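Long-range contact in mycobacterium tuberculosis paralogous family 11 (Mycobacterium smegmatis, PDB 4Y9I), which probably uses the reduced deazaflavin coenzyme F420 to reduce quinones to quinols: residues R73-W87 with Q101-E114. Sequence-based numbering, arbitrary orientation. Where two conformers were deposited one is given.
Sequences RTARELEGEEREHWW and QTKTDRLIPVFIVE
Thr-74 O accepts from Glu-114 N where the chain's C-terminus ends an antiparallel strand pair, 68-77 beside strand 110-113, in the closed beta-barrel of this family of probable F420-dependent quinone reductases. Ala-75, a small buried residue packed against Val-113 and Val-61, faces Val-113 as a non-hydrogen-bonded pair. On the other face, Arg-76 pairs with Ile-112 through both backbone bonds, and its chain, bent at chi3 (64°), swings the guanidinium onto Glu-114. Arg-76 NE meets Glu-114 OE2 at 2.8 Å and Arg-76 NH2 meets Glu-114 OE1 at 3.1 Å, a side-on grip with the two planes 28° apart; Ile-112 CG2 lies over one guanidinium face, and Lys-35 NZ forms a second salt bridge to Glu-114 OE1. Glu-77 sets its CB 3.7 Å from Phe-111 CE2, its methylenes suiting an aromatic neighbour while the carboxylate lies alongside the Pro-109 ring. Leu-78 N closes the ladder on Val-110 O, and its branched end spreads over Val-110 and Ile-112.

The chain then turns into a helix whose first part, 80-87, runs at 87° to strand 110-113. The long chain and planar donor group of Arg-83 suit this place: extended, it brings NE (3.1 Å) and NH2 (2.7 Å) side-on to Ile-108 O, while Leu-107 CB lies over one guanidinium face. Trp-86 lays its indole against Ile-112, CZ2 to CD1 3.7 Å. Trp-87 fills the far end with a broad apolar surface: Val-110 CG2 sits at its ring edge, and Trp-87 CH2 touches Ile-108 CD1 at 3.8 Å.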
loop_
_atom_site.group_PDB
_atom_site.type_symbol
_atom_site.label_atom_id
_atom_site.label_comp_id
_atom_site.label_asym_id
_atom_site.label_seq_id
_atom_site.Cartn_x
_atom_site.Cartn_y
_atom_site.Cartn_z
ATOM N N ARG A 73 10.000 -7.613 -2.132
ATOM C CA ARG A 73 9.493 -7.129 -3.396
ATOM C C ARG A 73 9.757 -5.636 -3.480
ATOM O O ARG A 73 10.416 -5.123 -2.676
ATOM C CB ARG A 73 7.992 -7.443 -3.480
ATOM C CG ARG A 73 7.731 -8.942 -3.459
ATOM C CD ARG A 73 8.459 -9.749 -4.557
ATOM N NE ARG A 73 7.783 -11.021 -4.795
ATOM C CZ ARG A 73 8.120 -12.150 -4.281
ATOM N NH1 ARG A 73 9.155 -12.267 -3.493
ATOM N NH2 ARG A 73 7.413 -13.207 -4.645
ATOM N N THR A 74 9.270 -5.006 -4.532
ATOM C CA THR A 74 9.591 -3.620 -4.796
ATOM C C THR A 74 8.315 -2.798 -4.995
ATOM O O THR A 74 7.428 -3.173 -5.754
ATOM C CB THR A 74 10.430 -3.457 -6.074
ATOM O OG1 THR A 74 11.550 -4.337 -6.018
ATOM C CG2 THR A 74 10.899 -2.039 -6.277
ATOM N N ALA A 75 8.188 -1.747 -4.178
ATOM C CA ALA A 75 7.094 -0.793 -4.243
ATOM C C ALA A 75 7.404 0.297 -5.262
ATOM O O ALA A 75 8.470 0.947 -5.173
ATOM C CB ALA A 75 6.911 -0.183 -2.868
ATOM N N ARG A 76 6.496 0.533 -6.203
ATOM C CA ARG A 76 6.668 1.554 -7.250
ATOM C C ARG A 76 5.411 2.437 -7.270
ATOM O O ARG A 76 4.286 1.941 -7.450
ATOM C CB ARG A 76 6.899 0.836 -8.584
ATOM C CG ARG A 76 6.781 1.682 -9.837
ATOM C CD ARG A 76 7.226 0.886 -11.082
ATOM N NE ARG A 76 6.407 -0.274 -11.398
ATOM C CZ ARG A 76 5.299 -0.254 -12.123
ATOM N NH1 ARG A 76 4.849 0.898 -12.616
ATOM N NH2 ARG A 76 4.653 -1.388 -12.374
ATOM N N GLU A 77 5.591 3.731 -7.178
ATOM C CA GLU A 77 4.490 4.661 -7.235
ATOM C C GLU A 77 3.937 4.723 -8.659
ATOM O O GLU A 77 4.689 4.971 -9.619
ATOM C CB GLU A 77 4.939 6.070 -6.771
ATOM C CG GLU A 77 3.796 7.032 -6.581
ATOM C CD GLU A 77 4.168 8.301 -5.869
ATOM O OE1 GLU A 77 5.349 8.465 -5.572
ATOM O OE2 GLU A 77 3.297 9.187 -5.717
ATOM N N LEU A 78 2.653 4.413 -8.786
ATOM C CA LEU A 78 1.954 4.332 -10.066
ATOM C C LEU A 78 1.580 5.703 -10.584
ATOM O O LEU A 78 1.386 6.667 -9.824
ATOM C CB LEU A 78 0.680 3.500 -9.932
ATOM C CG LEU A 78 0.938 2.058 -9.598
ATOM C CD1 LEU A 78 -0.399 1.430 -9.242
ATOM C CD2 LEU A 78 1.598 1.323 -10.765
ATOM N N GLU A 79 1.508 5.743 -11.911
ATOM C CA GLU A 79 1.137 6.944 -12.655
ATOM C C GLU A 79 0.149 6.592 -13.718
ATOM O O GLU A 79 0.038 5.431 -14.148
ATOM C CB GLU A 79 2.384 7.546 -13.325
ATOM C CG GLU A 79 3.567 7.722 -12.403
ATOM C CD GLU A 79 4.731 8.490 -13.054
ATOM O OE1 GLU A 79 4.890 9.721 -12.808
ATOM O OE2 GLU A 79 5.453 7.849 -13.828
ATOM N N GLY A 80 -0.537 7.628 -14.225
ATOM C CA GLY A 80 -1.268 7.472 -15.404
ATOM C C GLY A 80 -2.378 6.476 -15.400
ATOM O O GLY A 80 -3.086 6.325 -14.374
ATOM N N GLU A 81 -2.542 5.814 -16.553
ATOM C CA GLU A 81 -3.576 4.780 -16.689
ATOM C C GLU A 81 -3.350 3.569 -15.723
ATOM O O GLU A 81 -4.309 2.924 -15.292
ATOM C CB GLU A 81 -3.697 4.332 -18.157
ATOM C CG GLU A 81 -4.228 5.483 -19.020
ATOM C CD GLU A 81 -4.393 5.215 -20.531
ATOM O OE1 GLU A 81 -3.670 4.360 -21.116
ATOM O OE2 GLU A 81 -5.246 5.931 -21.132
ATOM N N GLU A 82 -2.119 3.210 -15.485
ATOM C CA GLU A 82 -1.895 2.113 -14.566
ATOM C C GLU A 82 -2.353 2.449 -13.125
ATOM O O GLU A 82 -2.919 1.645 -12.447
ATOM C CB GLU A 82 -0.433 1.684 -14.631
ATOM C CG GLU A 82 -0.140 0.648 -15.744
ATOM C CD GLU A 82 -1.284 -0.316 -16.087
ATOM O OE1 GLU A 82 -1.955 -0.086 -17.070
ATOM O OE2 GLU A 82 -1.468 -1.276 -15.405
ATOM N N ARG A 83 -2.116 3.660 -12.715
ATOM C CA ARG A 83 -2.670 4.092 -11.428
ATOM C C ARG A 83 -4.172 4.012 -11.434
ATOM O O ARG A 83 -4.816 3.585 -10.474
ATOM C CB ARG A 83 -2.264 5.511 -11.047
ATOM C CG ARG A 83 -2.704 5.838 -9.630
ATOM C CD ARG A 83 -2.662 7.319 -9.359
ATOM N NE ARG A 83 -3.400 7.571 -8.144
ATOM C CZ ARG A 83 -4.728 7.570 -8.003
ATOM N NH1 ARG A 83 -5.543 7.505 -9.047
ATOM N NH2 ARG A 83 -5.262 7.832 -6.827
ATOM N N GLU A 84 -4.767 4.479 -12.511
ATOM C CA GLU A 84 -6.203 4.434 -12.605
ATOM C C GLU A 84 -6.737 3.034 -12.447
ATOM O O GLU A 84 -7.748 2.831 -11.853
ATOM C CB GLU A 84 -6.728 5.154 -13.893
ATOM C CG GLU A 84 -6.413 6.644 -13.882
ATOM C CD GLU A 84 -6.706 7.424 -12.534
ATOM O OE1 GLU A 84 -7.893 7.751 -12.285
ATOM O OE2 GLU A 84 -5.770 7.759 -11.735
ATOM N N HIS A 85 -6.041 2.089 -13.061
ATOM C CA HIS A 85 -6.479 0.702 -13.009
ATOM C C HIS A 85 -6.475 0.179 -11.553
ATOM O O HIS A 85 -7.462 -0.400 -11.096
ATOM C CB HIS A 85 -5.550 -0.124 -13.880
ATOM C CG HIS A 85 -5.756 -1.584 -13.737
ATOM N ND1 HIS A 85 -6.904 -2.228 -14.145
ATOM C CD2 HIS A 85 -4.975 -2.546 -13.198
ATOM C CE1 HIS A 85 -6.811 -3.514 -13.863
ATOM N NE2 HIS A 85 -5.659 -3.727 -13.269
ATOM N N TRP A 86 -5.375 0.395 -10.859
ATOM C CA TRP A 86 -5.271 -0.064 -9.485
ATOM C C TRP A 86 -6.192 0.726 -8.552
ATOM O O TRP A 86 -6.655 0.178 -7.565
ATOM C CB TRP A 86 -3.815 -0.067 -9.041
ATOM C CG TRP A 86 -3.081 -1.197 -9.647
ATOM C CD1 TRP A 86 -2.344 -1.185 -10.796
ATOM C CD2 TRP A 86 -2.955 -2.512 -9.116
ATOM N NE1 TRP A 86 -1.838 -2.417 -11.045
ATOM C CE2 TRP A 86 -2.142 -3.249 -10.013
ATOM C CE3 TRP A 86 -3.411 -3.152 -7.964
ATOM C CZ2 TRP A 86 -1.821 -4.586 -9.786
ATOM C CZ3 TRP A 86 -3.060 -4.460 -7.775
ATOM C CH2 TRP A 86 -2.268 -5.132 -8.654
ATOM N N TRP A 87 -6.396 1.999 -8.856
ATOM C CA TRP A 87 -7.420 2.792 -8.101
ATOM C C TRP A 87 -8.794 2.158 -8.181
ATOM O O TRP A 87 -9.512 2.061 -7.178
ATOM C CB TRP A 87 -7.414 4.263 -8.541
ATOM C CG TRP A 87 -8.349 5.077 -7.697
ATOM C CD1 TRP A 87 -9.542 5.597 -8.115
ATOM C CD2 TRP A 87 -8.212 5.432 -6.310
ATOM N NE1 TRP A 87 -10.150 6.282 -7.065
ATOM C CE2 TRP A 87 -9.371 6.197 -5.957
ATOM C CE3 TRP A 87 -7.243 5.194 -5.333
ATOM C CZ2 TRP A 87 -9.565 6.702 -4.682
ATOM C CZ3 TRP A 87 -7.429 5.746 -4.074
ATOM C CH2 TRP A 87 -8.602 6.441 -3.764
ATOM N N GLN A 101 -10.732 10.415 -1.583
ATOM C CA GLN A 101 -10.249 11.165 -2.696
ATOM C C GLN A 101 -11.027 12.453 -2.905
ATOM O O GLN A 101 -10.450 13.426 -3.384
ATOM C CB GLN A 101 -10.273 10.310 -3.981
ATOM C CG GLN A 101 -9.677 10.969 -5.205
ATOM C CD GLN A 101 -8.179 11.291 -5.071
ATOM O OE1 GLN A 101 -7.335 10.458 -5.338
ATOM N NE2 GLN A 101 -7.870 12.476 -4.603
ATOM N N THR A 102 -12.327 12.467 -2.610
ATOM C CA THR A 102 -13.097 13.735 -2.838
ATOM C C THR A 102 -12.616 14.872 -1.940
ATOM O O THR A 102 -12.946 16.020 -2.191
ATOM C CB THR A 102 -14.597 13.548 -2.552
ATOM O OG1 THR A 102 -14.739 13.273 -1.171
ATOM C CG2 THR A 102 -15.177 12.467 -3.354
ATOM N N LYS A 103 -11.856 14.575 -0.902
ATOM C CA LYS A 103 -11.340 15.562 0.020
ATOM C C LYS A 103 -10.033 16.224 -0.426
ATOM O O LYS A 103 -9.537 17.100 0.264
ATOM C CB LYS A 103 -11.211 14.918 1.404
ATOM C CG LYS A 103 -12.549 14.285 1.764
ATOM C CD LYS A 103 -12.898 14.403 3.217
ATOM C CE LYS A 103 -12.687 13.082 3.921
ATOM N NZ LYS A 103 -12.971 13.251 5.377
ATOM N N THR A 104 -9.491 15.846 -1.583
ATOM C CA THR A 104 -8.388 16.597 -2.147
ATOM C C THR A 104 -8.319 16.493 -3.679
ATOM O O THR A 104 -8.705 15.489 -4.263
ATOM C CB THR A 104 -7.059 16.150 -1.520
ATOM O OG1 THR A 104 -5.971 16.891 -2.141
ATOM C CG2 THR A 104 -6.916 14.580 -1.608
ATOM N N ASP A 105 -7.776 17.546 -4.319
ATOM C CA ASP A 105 -7.585 17.465 -5.753
ATOM C C ASP A 105 -6.371 16.669 -6.087
ATOM O O ASP A 105 -6.333 16.133 -7.192
ATOM C CB ASP A 105 -7.475 18.856 -6.361
ATOM C CG ASP A 105 -8.839 19.401 -6.694
ATOM O OD1 ASP A 105 -9.424 18.902 -7.675
ATOM O OD2 ASP A 105 -9.327 20.228 -5.942
ATOM N N ARG A 106 -5.425 16.510 -5.128
ATOM C CA ARG A 106 -4.242 15.713 -5.454
ATOM C C ARG A 106 -4.552 14.212 -5.403
ATOM O O ARG A 106 -5.096 13.723 -4.396
ATOM C CB ARG A 106 -3.183 16.055 -4.454
ATOM C CG ARG A 106 -1.940 15.261 -4.472
ATOM C CD ARG A 106 -1.020 15.825 -3.375
ATOM N NE ARG A 106 -0.597 17.219 -3.672
ATOM C CZ ARG A 106 0.425 17.547 -4.486
ATOM N NH1 ARG A 106 1.158 16.594 -5.124
ATOM N NH2 ARG A 106 0.689 18.816 -4.680
ATOM N N LEU A 107 -4.203 13.497 -6.459
ATOM C CA LEU A 107 -4.459 12.032 -6.488
ATOM C C LEU A 107 -3.787 11.414 -5.294
ATOM O O LEU A 107 -2.567 11.660 -4.968
ATOM C CB LEU A 107 -3.924 11.375 -7.745
ATOM C CG LEU A 107 -4.643 11.696 -9.032
ATOM C CD1 LEU A 107 -3.997 11.002 -10.198
ATOM C CD2 LEU A 107 -6.129 11.407 -8.988
ATOM N N ILE A 108 -4.536 10.512 -4.648
ATOM C CA ILE A 108 -3.931 9.711 -3.564
ATOM C C ILE A 108 -2.863 8.791 -4.193
ATOM O O ILE A 108 -3.160 8.043 -5.112
ATOM C CB ILE A 108 -5.019 8.912 -2.799
ATOM C CG1 ILE A 108 -5.934 9.862 -2.049
ATOM C CG2 ILE A 108 -4.439 7.900 -1.814
ATOM C CD1 ILE A 108 -7.227 9.257 -1.575
ATOM N N PRO A 109 -1.641 8.814 -3.651
ATOM C CA PRO A 109 -0.637 7.923 -4.276
ATOM C C PRO A 109 -1.036 6.471 -4.106
ATOM O O PRO A 109 -1.560 6.096 -3.035
ATOM C CB PRO A 109 0.645 8.225 -3.505
ATOM C CG PRO A 109 0.417 9.611 -2.921
ATOM C CD PRO A 109 -1.069 9.680 -2.623
ATOM N N VAL A 110 -0.707 5.650 -5.108
ATOM C CA VAL A 110 -0.891 4.187 -5.051
ATOM C C VAL A 110 0.394 3.627 -5.498
ATOM O O VAL A 110 0.864 3.939 -6.625
ATOM C CB VAL A 110 -2.041 3.698 -5.944
ATOM C CG1 VAL A 110 -2.276 2.240 -5.798
ATOM C CG2 VAL A 110 -3.283 4.549 -5.605
ATOM N N PHE A 111 0.929 2.705 -4.684
ATOM C CA PHE A 111 2.105 1.939 -5.048
ATOM C C PHE A 111 1.709 0.525 -5.472
ATOM O O PHE A 111 0.916 -0.145 -4.789
ATOM C CB PHE A 111 3.066 1.815 -3.846
ATOM C CG PHE A 111 3.631 3.107 -3.352
ATOM C CD1 PHE A 111 2.874 3.944 -2.553
ATOM C CD2 PHE A 111 4.916 3.532 -3.728
ATOM C CE1 PHE A 111 3.375 5.162 -2.131
ATOM C CE2 PHE A 111 5.398 4.784 -3.316
ATOM C CZ PHE A 111 4.651 5.588 -2.491
ATOM N N ILE A 112 2.289 0.005 -6.528
ATOM C CA ILE A 112 2.258 -1.434 -6.871
ATOM C C ILE A 112 3.450 -2.115 -6.147
ATOM O O ILE A 112 4.524 -1.517 -6.059
ATOM C CB ILE A 112 2.283 -1.696 -8.397
ATOM C CG1 ILE A 112 1.898 -3.130 -8.687
ATOM C CG2 ILE A 112 3.633 -1.333 -8.951
ATOM C CD1 ILE A 112 1.653 -3.346 -10.155
ATOM N N VAL A 113 3.189 -3.293 -5.629
ATOM C CA VAL A 113 4.240 -4.073 -5.017
ATOM C C VAL A 113 4.394 -5.362 -5.809
ATOM O O VAL A 113 3.514 -6.103 -5.891
ATOM C CB VAL A 113 3.951 -4.309 -3.529
ATOM C CG1 VAL A 113 5.059 -5.117 -2.918
ATOM C CG2 VAL A 113 3.798 -2.999 -2.791
ATOM N N GLU A 114 5.578 -5.534 -6.359
ATOM C CA GLU A 114 5.848 -6.464 -7.387
ATOM C C GLU A 114 7.274 -7.038 -7.191
ATOM O O GLU A 114 7.458 -8.061 -7.790
ATOM C CB GLU A 114 5.669 -5.818 -8.805
ATOM C CG GLU A 114 6.651 -4.711 -9.175
ATOM C CD GLU A 114 6.249 -3.826 -10.361
ATOM O OE1 GLU A 114 5.321 -4.089 -11.031
ATOM O OE2 GLU A 114 6.930 -2.878 -10.605
HETATM O O HOH W 1 5.822 -10.510 -6.422
HETATM O O HOH W 2 0.048 7.185 -7.467
HETATM O O HOH W 3 -7.926 8.718 -7.096
#